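Side-chain contacts in TRAP-type C4-dicarboxylate:H+ symport system substrate-binding component DctP (Shewanella oneidensis, PDB 4MX6), which probably captures C4-dicarboxylates such as succinate in the periplasm and hands them to a TRAP-type membrane transporter: residues A[200-203]-A[204-207]; A[221-224]-A[225-228]; A[287-290]-A[291-295]. All coordinates share one frame; numbering follows the deposited sequence.

Interaction 1: A[200-203]-A[204-207]; sequences KPFS and EVFT
Pro201 and Phe202 meet Glu204 and Val205 in the turn that carries the chain from strand 196-199 into helix 205-210, whose Phe202 borders the succinate pocket of this solute-binding protein. Two overlapping turns make the bend: Glu204 N donates a hydrogen bond to Pro201 O at 3.0 Å, and Val205 N to Phe202 O at 3.1 Å. Both bonds run to the carbonyl three residues back, with the donors 44° and 57° out of the carbonyl planes. Water 2 also donates to Phe202 O and accepts from Phe206 N, while water 3 joins Ser203 O to Thr207 N in the same way, so these two i to i+4 links run through water.

On the outer side the Glu204 chain, extended beyond CG, folds back across the proline ring. Its CG stands opposite the carbonyl carbon (chi1 -65°), which brings OE2 to 3.4 Å from Pro201 CG. The other oxygen, OE1, passes 3.7 Å from Lys200 CD. Lys200 NZ stays 4.4 Å from Glu204 OE1, too far for a salt bridge; water 1 bridges the two from one side, accepting from Lys200 NZ at 2.9 Å and donating to Glu204 OE1 at 2.7 Å. On the buried side Val205 CG2 lies obliquely against the Phe202 ring, and Phe202 itself reaches the bound succinate. Asp83 OD2 accepts a hydrogen bond from Phe202 N. The lysine and glutamate thus probably stabilise each other through a shared water, at the surface, while Phe202 borders the ligand and Val205 packs against Arg179.

Interaction 2: A[221-224]-A[225-228]; sequences WSNT and YSQK
Gln227 CB rests 3.3 Å from Asn223 O, the carbonyl one turn back, which also accepts Gln227 N at 2.9 Å. The next carbon, CG, remains over that oxygen at 3.6 Å, and on another side it packs against Phe202. A bend at chi2 (-58°) then swings the amide round so that NE2 points back along the helix to water 4, which accepts from Gln227 NE2 at 2.9 Å. The water donates to Asn223 OD1, a turn back, at 2.9 Å and to the neighbouring Ser226 OG at 2.8 Å, and so ties three side chains together without any direct bond among them. Asn223 is a succinate-binding residue: its ND2 bonds both Asn219 OD1 and the ligand, so the water holds the oxygen end of an amide whose nitrogen end faces the pocket.

All this happens where helix 221-226 ends. Lys228, with a positive phi of 66°, closes it in a Schellman motif and leads the chain away. Ser226 contributes within the last turn: with chi1 at 60° its OG leans back over the helix and donates to Ser222 O at 2.8 Å. Ser226 N reaches the same oxygen from the opposite face of the carbonyl, so two donors grip it. Tyr225 O is held likewise from both faces by Lys228, through its backbone N and through NZ at 3.0 Å. The same ammonium nitrogen lies above one face of the Tyr225 ring, offset toward the rim. Thr224 turns its OG1 back to Thr220 O.

Interaction 3: A[287-290]-A[291-295]; sequences EDKQ and LILDS
Leu291 lays its CD1 methyl beside two acids of the preceding turn, 4.0 Å from Glu287 OE2 and 3.9 Å from Asp288 OD1. Its side chain runs alongside that of Glu287, pointing the same way, but crosses Asp288 at a slant; Glu287 OE1 meanwhile forms a salt bridge with Lys284. This is the last part of the long helix 260-295, and each residue from Leu291 to Asp294 donates its backbone N four residues back.

Ile292 turns to the buried side, its CG1 3.3 Å from Asp288 O, and its side chain packs on Tyr230. Leu293 comes next, with CG over Lys289 O at 3.3 Å. Its CD1 borders the fully extended Lys289 chain, 4.3 Å from CE, while the lysine NZ continues to a salt bridge with Glu238. Asp294 is tied twice to Gln290: Asp294 N meets Gln290 O at 2.8 Å, and Gln290 NE2 donates to Asp294 OD1 at 3.0 Å. To make the second bond the glutamine bends at chi2 (60°), and the two side chains cross at about a right angle. The acceptor lies in the amide plane, whereas the donor arrives 39° out of the carboxylate plane. Ser295 folds OG back to Ile292 O at 2.7 Å, on a lone pair.

The Gln290-Asp294 bond pairs a neutral amide with a carboxylate on the exposed side of the helix, so it probably steadies the acid without neutralising its charge.

In the fold
Interactions 1 and 2 both border the succinate pocket and touch directly, the Phe202 ring lying against Asn223 and Gln227, and Phe206 against the backbone carbonyls of Gln227 and Lys228. Interaction 3 sits further out, the side chain of Asp288 about 11 Å from the succinate, but it packs against helix 221-226: Trp221 lies on Lys289, and Tyr225 on Asp288 and Leu291. Helix 221-226 therefore joins the pocket to the end of helix 260-295, while interactions 1 and 3 do not meet. Segments 221-228 include no exposed residue; the other two contacts each combine a buried side with a surface. Water links side chains in interactions 1 and 2, a direct amide-carboxylate bond in interaction 3.

Interaction 1: A[200-203]-A[204-207]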
loop_
_atom_site.group_PDB
_atom_site.type_symbol
_atom_site.label_atom_id
_atom_site.label_comp_id
_atom_site.label_asym_id
_atom_site.label_seq_id
_atom_site.Cartn_x
_atom_site.Cartn_y
_atom_site.Cartn_z
ATOM N N LYS A 200 -12.813 -5.463 -0.297
ATOM C CA LYS A 200 -13.308 -5.010 1.003
ATOM C C LYS A 200 -12.340 -4.007 1.610
ATOM O O LYS A 200 -11.140 -4.098 1.394
ATOM C CB LYS A 200 -13.465 -6.184 1.981
ATOM C CG LYS A 200 -14.505 -7.219 1.598
ATOM C CD LYS A 200 -15.908 -6.673 1.743
ATOM C CE LYS A 200 -16.945 -7.708 1.377
ATOM N NZ LYS A 200 -18.324 -7.241 1.670
ATOM N N PRO A 201 -12.853 -3.068 2.415
ATOM C CA PRO A 201 -11.967 -2.108 3.090
ATOM C C PRO A 201 -11.077 -2.783 4.135
ATOM O O PRO A 201 -11.454 -3.787 4.755
ATOM C CB PRO A 201 -12.942 -1.142 3.750
ATOM C CG PRO A 201 -14.191 -1.874 3.861
ATOM C CD PRO A 201 -14.268 -2.819 2.717
ATOM N N PHE A 202 -9.915 -2.186 4.353
ATOM C CA PHE A 202 -8.909 -2.749 5.232
ATOM C C PHE A 202 -9.449 -2.984 6.632
ATOM O O PHE A 202 -9.087 -3.966 7.271
ATOM C CB PHE A 202 -7.704 -1.821 5.283
ATOM C CG PHE A 202 -6.540 -2.361 6.053
ATOM C CD1 PHE A 202 -5.892 -3.519 5.638
ATOM C CD2 PHE A 202 -6.073 -1.709 7.181
ATOM C CE1 PHE A 202 -4.789 -3.984 6.318
ATOM C CE2 PHE A 202 -4.959 -2.176 7.856
ATOM C CZ PHE A 202 -4.329 -3.327 7.431
ATOM N N SER A 203 -10.301 -2.089 7.123
ATOM C CA SER A 203 -10.808 -2.203 8.488
ATOM C C SER A 203 -11.581 -3.493 8.758
ATOM O O SER A 203 -11.736 -3.888 9.914
ATOM C CB SER A 203 -11.689 -0.997 8.797
ATOM O OG SER A 203 -12.860 -1.011 8.003
ATOM N N GLU A 204 -12.072 -4.150 7.707
ATOM C CA GLU A 204 -12.875 -5.360 7.871
ATOM C C GLU A 204 -12.076 -6.656 7.827
ATOM O O GLU A 204 -12.610 -7.719 8.090
ATOM C CB GLU A 204 -13.914 -5.431 6.752
ATOM C CG GLU A 204 -14.961 -4.334 6.784
ATOM C CD GLU A 204 -16.033 -4.530 5.723
ATOM O OE1 GLU A 204 -16.196 -5.664 5.244
ATOM O OE2 GLU A 204 -16.717 -3.554 5.372
ATOM N N VAL A 205 -10.811 -6.594 7.446
ATOM C CA VAL A 205 -10.102 -7.808 7.068
ATOM C C VAL A 205 -9.969 -8.801 8.219
ATOM O O VAL A 205 -10.232 -9.987 8.041
ATOM C CB VAL A 205 -8.733 -7.501 6.448
ATOM C CG1 VAL A 205 -7.999 -8.780 6.126
ATOM C CG2 VAL A 205 -8.925 -6.682 5.178
ATOM N N PHE A 206 -9.578 -8.344 9.402
ATOM C CA PHE A 206 -9.425 -9.263 10.514
ATOM C C PHE A 206 -10.717 -10.051 10.763
ATOM O O PHE A 206 -10.695 -11.273 10.904
ATOM C CB PHE A 206 -8.990 -8.567 11.808
ATOM C CG PHE A 206 -8.941 -9.506 12.975
ATOM C CD1 PHE A 206 -7.799 -10.249 13.237
ATOM C CD2 PHE A 206 -10.051 -9.704 13.772
ATOM C CE1 PHE A 206 -7.761 -11.154 14.281
ATOM C CE2 PHE A 206 -10.016 -10.609 14.818
ATOM C CZ PHE A 206 -8.869 -11.331 15.074
ATOM N N THR A 207 -11.839 -9.351 10.822
ATOM C CA THR A 207 -13.110 -9.997 11.119
ATOM C C THR A 207 -13.519 -10.957 10.000
ATOM O O THR A 207 -14.058 -12.028 10.279
ATOM C CB THR A 207 -14.210 -8.948 11.374
ATOM O OG1 THR A 207 -13.817 -8.101 12.462
ATOM C CG2 THR A 207 -15.540 -9.610 11.710
HETATM O O HOH W 1 -18.557 -6.717 4.560
HETATM O O HOH W 2 -8.445 -5.602 9.580
HETATM O O HOH W 3 -11.816 -6.383 11.252
#

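Interaction 2: A[221-224]-A[225-228]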
loop_
_atom_site.group_PDB
_atom_site.type_symbol
_atom_site.label_atom_id
_atom_site.label_comp_id
_atom_site.label_asym_id
_atom_site.label_seq_id
_atom_site.Cartn_x
_atom_site.Cartn_y
_atom_site.Cartn_z
ATOM N N TRP A 221 4.342 -8.090 6.085
ATOM C CA TRP A 221 4.559 -8.541 7.460
ATOM C C TRP A 221 4.038 -7.511 8.463
ATOM O O TRP A 221 3.468 -7.882 9.479
ATOM C CB TRP A 221 6.032 -8.847 7.757
ATOM C CG TRP A 221 6.611 -9.945 6.933
ATOM C CD1 TRP A 221 7.568 -9.808 5.985
ATOM C CD2 TRP A 221 6.289 -11.344 6.978
ATOM N NE1 TRP A 221 7.866 -11.016 5.430
ATOM C CE2 TRP A 221 7.093 -11.980 6.009
ATOM C CE3 TRP A 221 5.406 -12.119 7.732
ATOM C CZ2 TRP A 221 7.046 -13.349 5.779
ATOM C CZ3 TRP A 221 5.378 -13.486 7.503
ATOM C CH2 TRP A 221 6.197 -14.079 6.536
ATOM N N SER A 222 4.262 -6.225 8.199
ATOM C CA SER A 222 3.871 -5.187 9.149
ATOM C C SER A 222 2.368 -5.153 9.363
ATOM O O SER A 222 1.918 -5.065 10.504
ATOM C CB SER A 222 4.347 -3.816 8.680
ATOM O OG SER A 222 3.665 -2.775 9.369
ATOM N N ASN A 223 1.577 -5.207 8.301
ATOM C CA ASN A 223 0.125 -5.248 8.471
ATOM C C ASN A 223 -0.351 -6.578 9.079
ATOM O O ASN A 223 -1.263 -6.608 9.914
ATOM C CB ASN A 223 -0.599 -4.966 7.159
ATOM C CG ASN A 223 -0.747 -3.480 6.885
ATOM O OD1 ASN A 223 -0.767 -2.647 7.814
ATOM N ND2 ASN A 223 -0.885 -3.140 5.620
ATOM N N THR A 224 0.273 -7.675 8.665
ATOM C CA THR A 224 -0.109 -8.997 9.137
ATOM C C THR A 224 0.080 -9.074 10.652
ATOM O O THR A 224 -0.772 -9.625 11.365
ATOM C CB THR A 224 0.709 -10.076 8.409
ATOM O OG1 THR A 224 0.459 -10.001 7.007
ATOM C CG2 THR A 224 0.359 -11.474 8.879
ATOM N N TYR A 225 1.198 -8.539 11.141
ATOM C CA TYR A 225 1.479 -8.516 12.573
ATOM C C TYR A 225 0.595 -7.538 13.336
ATOM O O TYR A 225 -0.075 -7.907 14.302
ATOM C CB TYR A 225 2.957 -8.198 12.840
ATOM C CG TYR A 225 3.234 -8.086 14.316
ATOM C CD1 TYR A 225 3.193 -9.206 15.128
ATOM C CD2 TYR A 225 3.472 -6.860 14.917
ATOM C CE1 TYR A 225 3.411 -9.119 16.492
ATOM C CE2 TYR A 225 3.690 -6.752 16.279
ATOM C CZ TYR A 225 3.660 -7.888 17.065
ATOM O OH TYR A 225 3.878 -7.788 18.432
ATOM N N SER A 226 0.559 -6.293 12.870
ATOM C CA SER A 226 -0.119 -5.248 13.629
ATOM C C SER A 226 -1.642 -5.435 13.667
ATOM O O SER A 226 -2.275 -5.023 14.627
ATOM C CB SER A 226 0.247 -3.845 13.135
ATOM O OG SER A 226 -0.095 -3.659 11.778
ATOM N N GLN A 227 -2.220 -6.075 12.650
ATOM C CA GLN A 227 -3.660 -6.347 12.638
ATOM C C GLN A 227 -4.011 -7.759 13.109
ATOM O O GLN A 227 -5.182 -8.130 13.125
ATOM C CB GLN A 227 -4.244 -6.114 11.235
ATOM C CG GLN A 227 -4.158 -4.660 10.759
ATOM C CD GLN A 227 -4.846 -3.629 11.669
ATOM O OE1 GLN A 227 -5.747 -3.938 12.457
ATOM N NE2 GLN A 227 -4.424 -2.398 11.550
ATOM N N LYS A 228 -2.995 -8.551 13.455
ATOM C CA LYS A 228 -3.172 -9.903 14.012
ATOM C C LYS A 228 -3.790 -10.879 13.020
ATOM O O LYS A 228 -4.427 -11.858 13.424
ATOM C CB LYS A 228 -3.955 -9.888 15.338
ATOM C CG LYS A 228 -3.372 -8.938 16.368
ATOM C CD LYS A 228 -1.922 -9.224 16.674
ATOM C CE LYS A 228 -1.232 -8.024 17.300
ATOM N NZ LYS A 228 0.243 -8.134 17.227
HETATM O O HOH W 4 -1.777 -1.947 10.410
#

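Interaction 3: A[287-290]-A[291-295]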
loop_
_atom_site.group_PDB
_atom_site.type_symbol
_atom_site.label_atom_id
_atom_site.label_comp_id
_atom_site.label_asym_id
_atom_site.label_seq_id
_atom_site.Cartn_x
_atom_site.Cartn_y
_atom_site.Cartn_z
ATOM N N GLU A 287 11.438 -7.096 11.549
ATOM C CA GLU A 287 11.024 -7.277 12.935
ATOM C C GLU A 287 9.721 -8.039 13.045
ATOM O O GLU A 287 9.583 -8.938 13.878
ATOM C CB GLU A 287 10.881 -5.928 13.654
ATOM C CG GLU A 287 10.425 -6.058 15.110
ATOM C CD GLU A 287 10.108 -4.723 15.805
ATOM O OE1 GLU A 287 10.131 -3.657 15.149
ATOM O OE2 GLU A 287 9.812 -4.768 17.033
ATOM N N ASP A 288 8.745 -7.668 12.228
ATOM C CA ASP A 288 7.410 -8.212 12.360
ATOM C C ASP A 288 7.311 -9.634 11.819
ATOM O O ASP A 288 6.554 -10.434 12.361
ATOM C CB ASP A 288 6.375 -7.274 11.726
ATOM C CG ASP A 288 6.140 -6.019 12.545
ATOM O OD1 ASP A 288 6.750 -5.892 13.643
ATOM O OD2 ASP A 288 5.341 -5.176 12.092
ATOM N N LYS A 289 8.079 -9.973 10.787
ATOM C CA LYS A 289 8.187 -11.364 10.381
ATOM C C LYS A 289 8.667 -12.202 11.571
ATOM O O LYS A 289 8.098 -13.252 11.885
ATOM C CB LYS A 289 9.148 -11.530 9.200
ATOM C CG LYS A 289 9.349 -12.989 8.803
ATOM C CD LYS A 289 10.293 -13.145 7.627
ATOM C CE LYS A 289 10.501 -14.608 7.310
ATOM N NZ LYS A 289 11.511 -14.774 6.228
ATOM N N GLN A 290 9.723 -11.753 12.244
ATOM C CA GLN A 290 10.254 -12.499 13.386
ATOM C C GLN A 290 9.252 -12.608 14.538
ATOM O O GLN A 290 9.141 -13.667 15.148
ATOM C CB GLN A 290 11.565 -11.888 13.875
ATOM C CG GLN A 290 12.290 -12.756 14.892
ATOM C CD GLN A 290 12.638 -14.127 14.333
ATOM O OE1 GLN A 290 13.237 -14.241 13.264
ATOM N NE2 GLN A 290 12.253 -15.170 15.048
ATOM N N LEU A 291 8.521 -11.537 14.834
ATOM C CA LEU A 291 7.530 -11.611 15.905
ATOM C C LEU A 291 6.422 -12.611 15.582
ATOM O O LEU A 291 5.949 -13.325 16.465
ATOM C CB LEU A 291 6.935 -10.236 16.188
ATOM C CG LEU A 291 7.913 -9.248 16.843
ATOM C CD1 LEU A 291 7.314 -7.860 16.907
ATOM C CD2 LEU A 291 8.337 -9.687 18.244
ATOM N N ILE A 292 6.015 -12.674 14.315
ATOM C CA ILE A 292 5.024 -13.664 13.903
ATOM C C ILE A 292 5.570 -15.081 14.086
ATOM O O ILE A 292 4.899 -15.959 14.633
ATOM C CB ILE A 292 4.567 -13.418 12.461
ATOM C CG1 ILE A 292 3.731 -12.139 12.406
ATOM C CG2 ILE A 292 3.759 -14.610 11.938
ATOM C CD1 ILE A 292 3.500 -11.627 11.005
ATOM N N LEU A 293 6.802 -15.306 13.657
ATOM C CA LEU A 293 7.425 -16.608 13.855
ATOM C C LEU A 293 7.510 -16.952 15.350
ATOM O O LEU A 293 7.202 -18.085 15.752
ATOM C CB LEU A 293 8.805 -16.641 13.197
ATOM C CG LEU A 293 8.809 -16.473 11.674
ATOM C CD1 LEU A 293 10.224 -16.619 11.139
ATOM C CD2 LEU A 293 7.853 -17.434 10.965
ATOM N N ASP A 294 7.917 -15.979 16.167
ATOM C CA ASP A 294 8.055 -16.200 17.612
ATOM C C ASP A 294 6.749 -16.700 18.233
ATOM O O ASP A 294 6.765 -17.454 19.206
ATOM C CB ASP A 294 8.450 -14.906 18.340
ATOM C CG ASP A 294 9.875 -14.467 18.066
ATOM O OD1 ASP A 294 10.681 -15.267 17.546
ATOM O OD2 ASP A 294 10.187 -13.296 18.386
ATOM N N SER A 295 5.617 -16.251 17.701
ATOM C CA SER A 295 4.316 -16.584 18.285
ATOM C C SER A 295 3.968 -18.059 18.144
ATOM O O SER A 295 3.186 -18.591 18.932
ATOM C CB SER A 295 3.210 -15.759 17.628
ATOM O OG SER A 295 2.861 -16.280 16.353
#